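Local structure of UspA domain-containing protein (2DUM) at residues A[119-124]-A[149-154]; A[34-39]-A[89-94]. The protein is of unknown function but belongs to the universal stress protein A family, and forms a two-chain assembly built on a parallel alpha/beta fold. All blocks are in the same frame, centred on the assembly; numbering follows the deposited sequence.

Contact 1 (A[119-124]-A[149-154]); sequences SLIILP and KPVLII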
ATOM      1  N   SER A 119       5.252   3.971  11.028  1.00 36.97           N
ATOM      2  CA  SER A 119       3.797   3.982  10.845  1.00 36.58           C
ATOM      3  C   SER A 119       3.409   3.248   9.611  1.00 35.06           C
ATOM      4  O   SER A 119       2.387   2.601   9.637  1.00 36.81           O
ATOM      5  CB  SER A 119       3.240   5.401  10.763  1.00 36.82           C
ATOM      6  OG  SER A 119       3.988   6.106   9.814  1.00 36.78           O
ATOM      7  N   LEU A 120       4.230   3.361   8.577  1.00 32.46           N
ATOM      8  CA  LEU A 120       3.954   2.926   7.256  1.00 30.85           C
ATOM      9  C   LEU A 120       5.251   2.565   6.615  1.00 31.94           C
ATOM     10  O   LEU A 120       6.292   3.132   6.964  1.00 31.52           O
ATOM     11  CB  LEU A 120       3.419   4.075   6.437  1.00 29.14           C
ATOM     12  CG  LEU A 120       2.949   3.718   5.032  1.00 28.38           C
ATOM     13  CD1 LEU A 120       2.090   2.470   4.971  1.00 27.35           C
ATOM     14  CD2 LEU A 120       2.073   4.769   4.476  1.00 25.29           C
ATOM     15  N   ILE A 121       5.212   1.639   5.648  1.00 33.79           N
ATOM     16  CA  ILE A 121       6.303   1.620   4.661  1.00 35.48           C
ATOM     17  C   ILE A 121       5.800   1.998   3.284  1.00 36.75           C
ATOM     18  O   ILE A 121       4.689   1.601   2.928  1.00 38.03           O
ATOM     19  CB  ILE A 121       7.350   0.426   4.715  1.00 33.96           C
ATOM     20  CG1 ILE A 121       7.484  -0.133   3.349  1.00 36.57           C
ATOM     21  CG2 ILE A 121       7.001  -0.721   5.592  1.00 33.15           C
ATOM     22  CD1 ILE A 121       8.881  -0.305   2.888  1.00 40.80           C
ATOM     23  N   ILE A 122       6.570   2.809   2.558  1.00 37.58           N
ATOM     24  CA  ILE A 122       6.183   3.242   1.224  1.00 39.54           C
ATOM     25  C   ILE A 122       7.220   2.742   0.331  1.00 41.34           C
ATOM     26  O   ILE A 122       8.384   2.926   0.642  1.00 42.18           O
ATOM     27  CB  ILE A 122       6.298   4.744   1.062  1.00 39.76           C
ATOM     28  CG1 ILE A 122       5.136   5.433   1.773  1.00 42.49           C
ATOM     29  CG2 ILE A 122       6.241   5.159  -0.382  1.00 35.24           C
ATOM     30  CD1 ILE A 122       5.500   6.812   2.261  1.00 39.94           C
ATOM     31  N   LEU A 123       6.784   2.153  -0.786  1.00 43.73           N
ATOM     32  CA  LEU A 123       7.608   1.524  -1.829  1.00 45.76           C
ATOM     33  C   LEU A 123       7.162   1.880  -3.244  1.00 48.95           C
ATOM     34  O   LEU A 123       5.932   1.968  -3.512  1.00 49.59           O
ATOM     35  CB  LEU A 123       7.360   0.042  -1.860  1.00 45.15           C
ATOM     36  CG  LEU A 123       8.002  -0.968  -0.996  1.00 44.03           C
ATOM     37  CD1 LEU A 123       9.111  -0.168  -0.466  1.00 47.65           C
ATOM     38  CD2 LEU A 123       7.028  -1.379   0.067  1.00 39.36           C
ATOM     39  N   PRO A 124       8.130   1.970  -4.186  1.00 51.17           N
ATOM     40  CA  PRO A 124       7.764   2.113  -5.590  1.00 53.12           C
ATOM     41  C   PRO A 124       7.341   0.752  -6.081  1.00 54.91           C
ATOM     42  O   PRO A 124       7.891  -0.254  -5.563  1.00 54.09           O
ATOM     43  CB  PRO A 124       9.107   2.522  -6.262  1.00 52.98           C
ATOM     44  CG  PRO A 124      10.054   2.752  -5.166  1.00 50.11           C
ATOM     45  CD  PRO A 124       9.593   1.917  -4.036  1.00 51.11           C
ATOM     46  N   LYS A 149       3.815  -4.195   9.613  1.00 46.00           N
ATOM     47  CA  LYS A 149       3.588  -2.827   9.177  1.00 42.38           C
ATOM     48  C   LYS A 149       2.597  -2.677   7.915  1.00 41.40           C
ATOM     49  O   LYS A 149       2.363  -3.667   7.154  1.00 40.51           O
ATOM     50  CB  LYS A 149       4.978  -2.172   8.996  1.00 42.31           C
ATOM     51  CG  LYS A 149       5.609  -1.474  10.235  1.00 41.56           C
ATOM     52  CD  LYS A 149       5.863  -2.379  11.391  1.00 46.71           C
ATOM     53  CE  LYS A 149       6.328  -1.608  12.586  1.00 52.82           C
ATOM     54  NZ  LYS A 149       5.316  -0.541  13.036  1.00 58.16           N
ATOM     55  N   PRO A 150       1.906  -1.500   7.780  1.00 39.37           N
ATOM     56  CA  PRO A 150       1.163  -1.196   6.540  1.00 38.27           C
ATOM     57  C   PRO A 150       2.054  -0.755   5.421  1.00 36.36           C
ATOM     58  O   PRO A 150       3.245  -0.492   5.684  1.00 36.20           O
ATOM     59  CB  PRO A 150       0.165  -0.144   6.967  1.00 38.12           C
ATOM     60  CG  PRO A 150       0.745   0.510   8.174  1.00 38.97           C
ATOM     61  CD  PRO A 150       1.646  -0.509   8.843  1.00 38.74           C
ATOM     62  N   VAL A 151       1.556  -0.788   4.173  1.00 34.73           N
ATOM     63  CA  VAL A 151       2.458  -0.631   3.032  1.00 34.37           C
ATOM     64  C   VAL A 151       1.855   0.134   1.898  1.00 34.58           C
ATOM     65  O   VAL A 151       0.808  -0.248   1.405  1.00 35.96           O
ATOM     66  CB  VAL A 151       2.960  -1.969   2.454  1.00 34.09           C
ATOM     67  CG1 VAL A 151       3.811  -1.741   1.142  1.00 35.45           C
ATOM     68  CG2 VAL A 151       3.824  -2.711   3.422  1.00 32.97           C
ATOM     69  N   LEU A 152       2.517   1.192   1.442  1.00 33.76           N
ATOM     70  CA  LEU A 152       1.960   1.970   0.379  1.00 32.70           C
ATOM     71  C   LEU A 152       2.721   1.593  -0.902  1.00 34.20           C
ATOM     72  O   LEU A 152       3.987   1.801  -1.089  1.00 32.64           O
ATOM     73  CB  LEU A 152       2.160   3.440   0.712  1.00 32.18           C
ATOM     74  CG  LEU A 152       0.996   4.408   0.468  1.00 30.60           C
ATOM     75  CD1 LEU A 152       1.468   5.791   0.324  1.00 34.16           C
ATOM     76  CD2 LEU A 152       0.328   4.153  -0.728  1.00 26.93           C
ATOM     77  N   ILE A 153       2.006   1.009  -1.838  1.00 34.91           N
ATOM     78  CA  ILE A 153       2.768   0.838  -3.057  1.00 36.42           C
ATOM     79  C   ILE A 153       2.361   1.909  -4.050  1.00 38.43           C
ATOM     80  O   ILE A 153       1.202   2.022  -4.452  1.00 37.15           O
ATOM     81  CB  ILE A 153       2.970  -0.630  -3.576  1.00 35.37           C
ATOM     82  CG1 ILE A 153       3.027  -0.552  -5.067  1.00 42.27           C
ATOM     83  CG2 ILE A 153       1.952  -1.625  -3.119  1.00 27.17           C
ATOM     84  CD1 ILE A 153       1.538  -0.480  -5.773  1.00 55.42           C
ATOM     85  N   ILE A 154       3.306   2.780  -4.348  1.00 42.27           N
ATOM     86  CA  ILE A 154       3.005   3.945  -5.189  1.00 46.53           C
ATOM     87  C   ILE A 154       3.443   3.490  -6.569  1.00 48.65           C
ATOM     88  O   ILE A 154       4.188   2.463  -6.654  1.00 49.15           O
ATOM     89  CB  ILE A 154       3.670   5.265  -4.618  1.00 46.28           C
ATOM     90  CG1 ILE A 154       2.737   6.454  -4.619  1.00 47.65           C
ATOM     91  CG2 ILE A 154       4.756   5.788  -5.469  1.00 50.81           C
ATOM     92  CD1 ILE A 154       1.875   6.594  -3.349  1.00 52.42           C
TER

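Contact 2 (A[34-39]-A[89-94]); sequences GEVILL and RAFRAK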
ATOM      1  N   GLY A  34       5.143  13.101   9.153  1.00 44.42           N
ATOM      2  CA  GLY A  34       5.809  13.504  10.414  1.00 43.40           C
ATOM      3  C   GLY A  34       7.292  13.431  10.108  1.00 43.71           C
ATOM      4  O   GLY A  34       7.905  14.441   9.775  1.00 44.16           O
ATOM      5  N   GLU A  35       7.871  12.224  10.133  1.00 43.80           N
ATOM      6  CA  GLU A  35       9.274  11.952   9.750  1.00 42.91           C
ATOM      7  C   GLU A  35       9.355  10.925   8.637  1.00 40.60           C
ATOM      8  O   GLU A  35       8.650   9.959   8.616  1.00 40.19           O
ATOM      9  CB  GLU A  35       9.961  11.421  10.995  1.00 42.13           C
ATOM     10  CG  GLU A  35      11.490  10.962  10.983  1.00 44.98           C
ATOM     11  CD  GLU A  35      11.871  10.384  12.456  1.00 48.27           C
ATOM     12  OE1 GLU A  35      12.893   9.655  12.641  1.00 54.98           O
ATOM     13  OE2 GLU A  35      11.091  10.617  13.458  1.00 54.29           O
ATOM     14  N   VAL A  36      10.248  11.094   7.709  1.00 40.33           N
ATOM     15  CA  VAL A  36      10.541   9.969   6.782  1.00 40.36           C
ATOM     16  C   VAL A  36      11.993   9.355   6.934  1.00 41.09           C
ATOM     17  O   VAL A  36      12.985  10.062   6.960  1.00 43.16           O
ATOM     18  CB  VAL A  36      10.208  10.336   5.302  1.00 39.00           C
ATOM     19  CG1 VAL A  36      10.306  11.745   5.164  1.00 39.26           C
ATOM     20  CG2 VAL A  36      11.131   9.624   4.268  1.00 33.69           C
ATOM     21  N   ILE A  37      12.144   8.058   7.034  1.00 39.82           N
ATOM     22  CA  ILE A  37      13.485   7.592   7.064  1.00 39.41           C
ATOM     23  C   ILE A  37      13.730   7.109   5.654  1.00 39.42           C
ATOM     24  O   ILE A  37      13.066   6.211   5.132  1.00 40.55           O
ATOM     25  CB  ILE A  37      13.566   6.428   8.006  1.00 39.62           C
ATOM     26  CG1 ILE A  37      13.099   6.847   9.355  1.00 37.89           C
ATOM     27  CG2 ILE A  37      14.927   5.758   8.043  1.00 39.55           C
ATOM     28  CD1 ILE A  37      12.210   5.760   9.945  1.00 40.03           C
ATOM     29  N   LEU A  38      14.715   7.683   5.049  1.00 38.68           N
ATOM     30  CA  LEU A  38      15.022   7.369   3.718  1.00 38.84           C
ATOM     31  C   LEU A  38      16.070   6.257   3.729  1.00 40.37           C
ATOM     32  O   LEU A  38      17.239   6.555   3.784  1.00 40.52           O
ATOM     33  CB  LEU A  38      15.651   8.626   3.238  1.00 37.02           C
ATOM     34  CG  LEU A  38      16.076   8.674   1.827  1.00 36.69           C
ATOM     35  CD1 LEU A  38      14.728   8.744   1.100  1.00 35.43           C
ATOM     36  CD2 LEU A  38      16.965   9.948   1.685  1.00 33.64           C
ATOM     37  N   LEU A  39      15.685   4.975   3.676  1.00 42.34           N
ATOM     38  CA  LEU A  39      16.648   3.843   3.752  1.00 42.79           C
ATOM     39  C   LEU A  39      17.297   3.491   2.451  1.00 44.07           C
ATOM     40  O   LEU A  39      16.750   3.758   1.397  1.00 44.23           O
ATOM     41  CB  LEU A  39      15.931   2.620   4.209  1.00 42.37           C
ATOM     42  CG  LEU A  39      16.817   1.467   4.628  1.00 43.50           C
ATOM     43  CD1 LEU A  39      17.987   1.988   5.340  1.00 44.62           C
ATOM     44  CD2 LEU A  39      16.093   0.564   5.569  1.00 41.14           C
ATOM     45  N   ARG A  89      11.200  17.290   1.268  1.00 48.40           N
ATOM     46  CA  ARG A  89      10.436  18.317   0.589  1.00 47.24           C
ATOM     47  C   ARG A  89       9.305  17.785  -0.260  1.00 46.09           C
ATOM     48  O   ARG A  89       8.341  18.505  -0.513  1.00 45.35           O
ATOM     49  CB  ARG A  89      11.361  19.144  -0.310  1.00 48.12           C
ATOM     50  CG  ARG A  89      10.882  20.554  -0.584  1.00 47.67           C
ATOM     51  CD  ARG A  89      11.802  21.345  -1.469  1.00 45.64           C
ATOM     52  NE  ARG A  89      10.927  22.352  -2.037  1.00 50.69           N
ATOM     53  CZ  ARG A  89      10.360  22.274  -3.243  1.00 52.14           C
ATOM     54  NH1 ARG A  89      10.663  21.245  -4.030  1.00 56.78           N
ATOM     55  NH2 ARG A  89       9.498  23.222  -3.668  1.00 50.24           N
ATOM     56  N   ALA A  90       9.422  16.543  -0.729  1.00 45.10           N
ATOM     57  CA  ALA A  90       8.269  15.931  -1.455  1.00 43.95           C
ATOM     58  C   ALA A  90       7.186  15.324  -0.540  1.00 41.24           C
ATOM     59  O   ALA A  90       5.982  15.617  -0.621  1.00 41.66           O
ATOM     60  CB  ALA A  90       8.781  14.885  -2.426  1.00 45.27           C
ATOM     61  N   PHE A  91       7.624  14.473   0.350  1.00 37.36           N
ATOM     62  CA  PHE A  91       6.709  14.026   1.365  1.00 34.63           C
ATOM     63  C   PHE A  91       6.046  15.091   2.146  1.00 32.35           C
ATOM     64  O   PHE A  91       5.113  14.764   2.871  1.00 30.39           O
ATOM     65  CB  PHE A  91       7.441  13.062   2.223  1.00 34.76           C
ATOM     66  CG  PHE A  91       7.822  11.914   1.448  1.00 36.43           C
ATOM     67  CD1 PHE A  91       8.573  12.110   0.287  1.00 38.11           C
ATOM     68  CD2 PHE A  91       7.295  10.661   1.725  1.00 34.44           C
ATOM     69  CE1 PHE A  91       8.854  11.042  -0.522  1.00 36.56           C
ATOM     70  CE2 PHE A  91       7.577   9.609   0.953  1.00 32.43           C
ATOM     71  CZ  PHE A  91       8.349   9.784  -0.171  1.00 37.08           C
ATOM     72  N   ARG A  92       6.529  16.334   1.979  1.00 29.66           N
ATOM     73  CA  ARG A  92       6.033  17.440   2.734  1.00 29.60           C
ATOM     74  C   ARG A  92       6.157  17.052   4.152  1.00 27.49           C
ATOM     75  O   ARG A  92       5.293  17.212   4.932  1.00 26.98           O
ATOM     76  CB  ARG A  92       4.569  17.728   2.406  1.00 30.78           C
ATOM     77  CG  ARG A  92       4.465  17.863   0.979  1.00 35.83           C
ATOM     78  CD  ARG A  92       3.236  17.323   0.423  1.00 42.48           C
ATOM     79  NE  ARG A  92       2.510  18.482  -0.082  1.00 50.92           N
ATOM     80  CZ  ARG A  92       2.616  18.984  -1.327  1.00 53.11           C
ATOM     81  NH1 ARG A  92       1.896  20.063  -1.663  1.00 55.44           N
ATOM     82  NH2 ARG A  92       3.408  18.420  -2.246  1.00 51.01           N
ATOM     83  N   ALA A  93       7.330  16.613   4.464  1.00 27.47           N
ATOM     84  CA  ALA A  93       7.682  16.010   5.713  1.00 27.38           C
ATOM     85  C   ALA A  93       8.023  17.105   6.759  1.00 28.03           C
ATOM     86  O   ALA A  93       8.736  18.042   6.416  1.00 29.41           O
ATOM     87  CB  ALA A  93       8.938  15.145   5.394  1.00 26.18           C
ATOM     88  N   LYS A  94       7.586  17.043   8.009  1.00 28.00           N
ATOM     89  CA  LYS A  94       8.299  17.849   8.972  1.00 29.79           C
ATOM     90  C   LYS A  94       9.797  17.407   9.192  1.00 31.49           C
ATOM     91  O   LYS A  94      10.571  18.295   9.494  1.00 34.00           O
ATOM     92  CB  LYS A  94       7.625  17.898  10.307  1.00 29.37           C
ATOM     93  CG  LYS A  94       6.176  17.571  10.300  1.00 34.69           C
ATOM     94  CD  LYS A  94       5.385  18.634  11.060  1.00 40.06           C
ATOM     95  CE  LYS A  94       5.370  18.322  12.539  1.00 46.07           C
ATOM     96  NZ  LYS A  94       5.473  16.823  12.976  1.00 48.16           N
TER

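Contact 1 (A[119-124]-A[149-154])
With CG anti to the backbone N (chi1 -174°), L120 reaches across the neighbouring strand: CD1 settles over the P150-V151 peptide while CD2 meets CB of L152 at 4.0 Å, the two leucines crossing obliquely. I122 holds CG1 beside its backbone N (chi1 -76°) and runs alongside L152, its CG1 3.7 Å from CB of L152. On the face that carries I121, L123 and V151, CD2 of L123 crosses to CG1 of V151. Between these layers of side chains, strands 120-124 and 151-154 pair in parallel, their short axes 20° apart. They are the fourth and fifth strands of the 3-2-1-4-5 sheet of the universal stress protein fold, and aliphatic side chains suit this buried pair: helix 105-115 packs on I121 and helix 16-28 on I154, while L120 and L152 meet L152 and L120 of the second subunit. I121 N bonds P150 O, L152 N bonds I121 O at 2.7 Å, L123 N bonds L152 O and I154 N bonds L123 O, all nearly straight at the hydrogen. The first donor sits above the carbonyl plane, the others nearly along their C=O axes. P150, lacking an N-H, serves only as an acceptor. V151, L152 and I153 continue the sheet by pairing antiparallel with a strand of the second subunit. K149 NZ bonds V118 O and makes a salt bridge with D158 of that subunit.

Contact 2 (A[34-39]-A[89-94])
Strand 35-43 begins just after G34, and the chain leaving helix 69-90 passes close to that start: the CA atoms of G34 and K94 lie 5.2 Å apart. R92 is the first residue to leave helical geometry, with positive phi (54°), and the more extended A93 then carries the chain toward strand 95-103. No hydrogen bond joins the two segments here; G34 O stands 3.2 Å from K94 N, but at a poor angle. The backbone pairing of the two strands is taken up one residue further on, where G34 and V36 bond to N95. K94 lays CB and CG along the backbone of G34, with CB 3.5 Å from G34 O; a long, flexible lysine suits this exposed margin. V36 points its CB toward segment 89-94 and does the apolar work. Its CG1 meets the methyl CB of A93 at 3.7 Å and, more loosely, CB of F91 at 4.3 Å. Small A93 and branched V36 thus fit closely, while the larger F91 reaches inward to stack with F25 and meet F10 edge-to-face. R92 forms a salt bridge with E26 of helix 16-28. Strand 35-43, helix 69-90 and adjacent parallel strand 95-103 make up a beta-alpha-beta crossover, the repeating element of this Rossmann-like alpha/beta fold.

Overall arrangement
Contact 1 joins the fourth and fifth strands of the parallel sheet, and contact 2 closes the turn from helix 69-90 toward the outermost strand at the other side, so strand 7-11 lies between them in the sheet order. Their centres are 13 Å apart, yet they touch directly: CD1 of I122 packs 3.7 Å from CE2 of F91. Two further phenylalanines are shared, F10 of strand 7-11 through I122 and F25 of helix 16-28 through I154, tying both contacts into one hydrophobic layer. Unlike contact 1, contact 2 is touched by no other chain of the assembly.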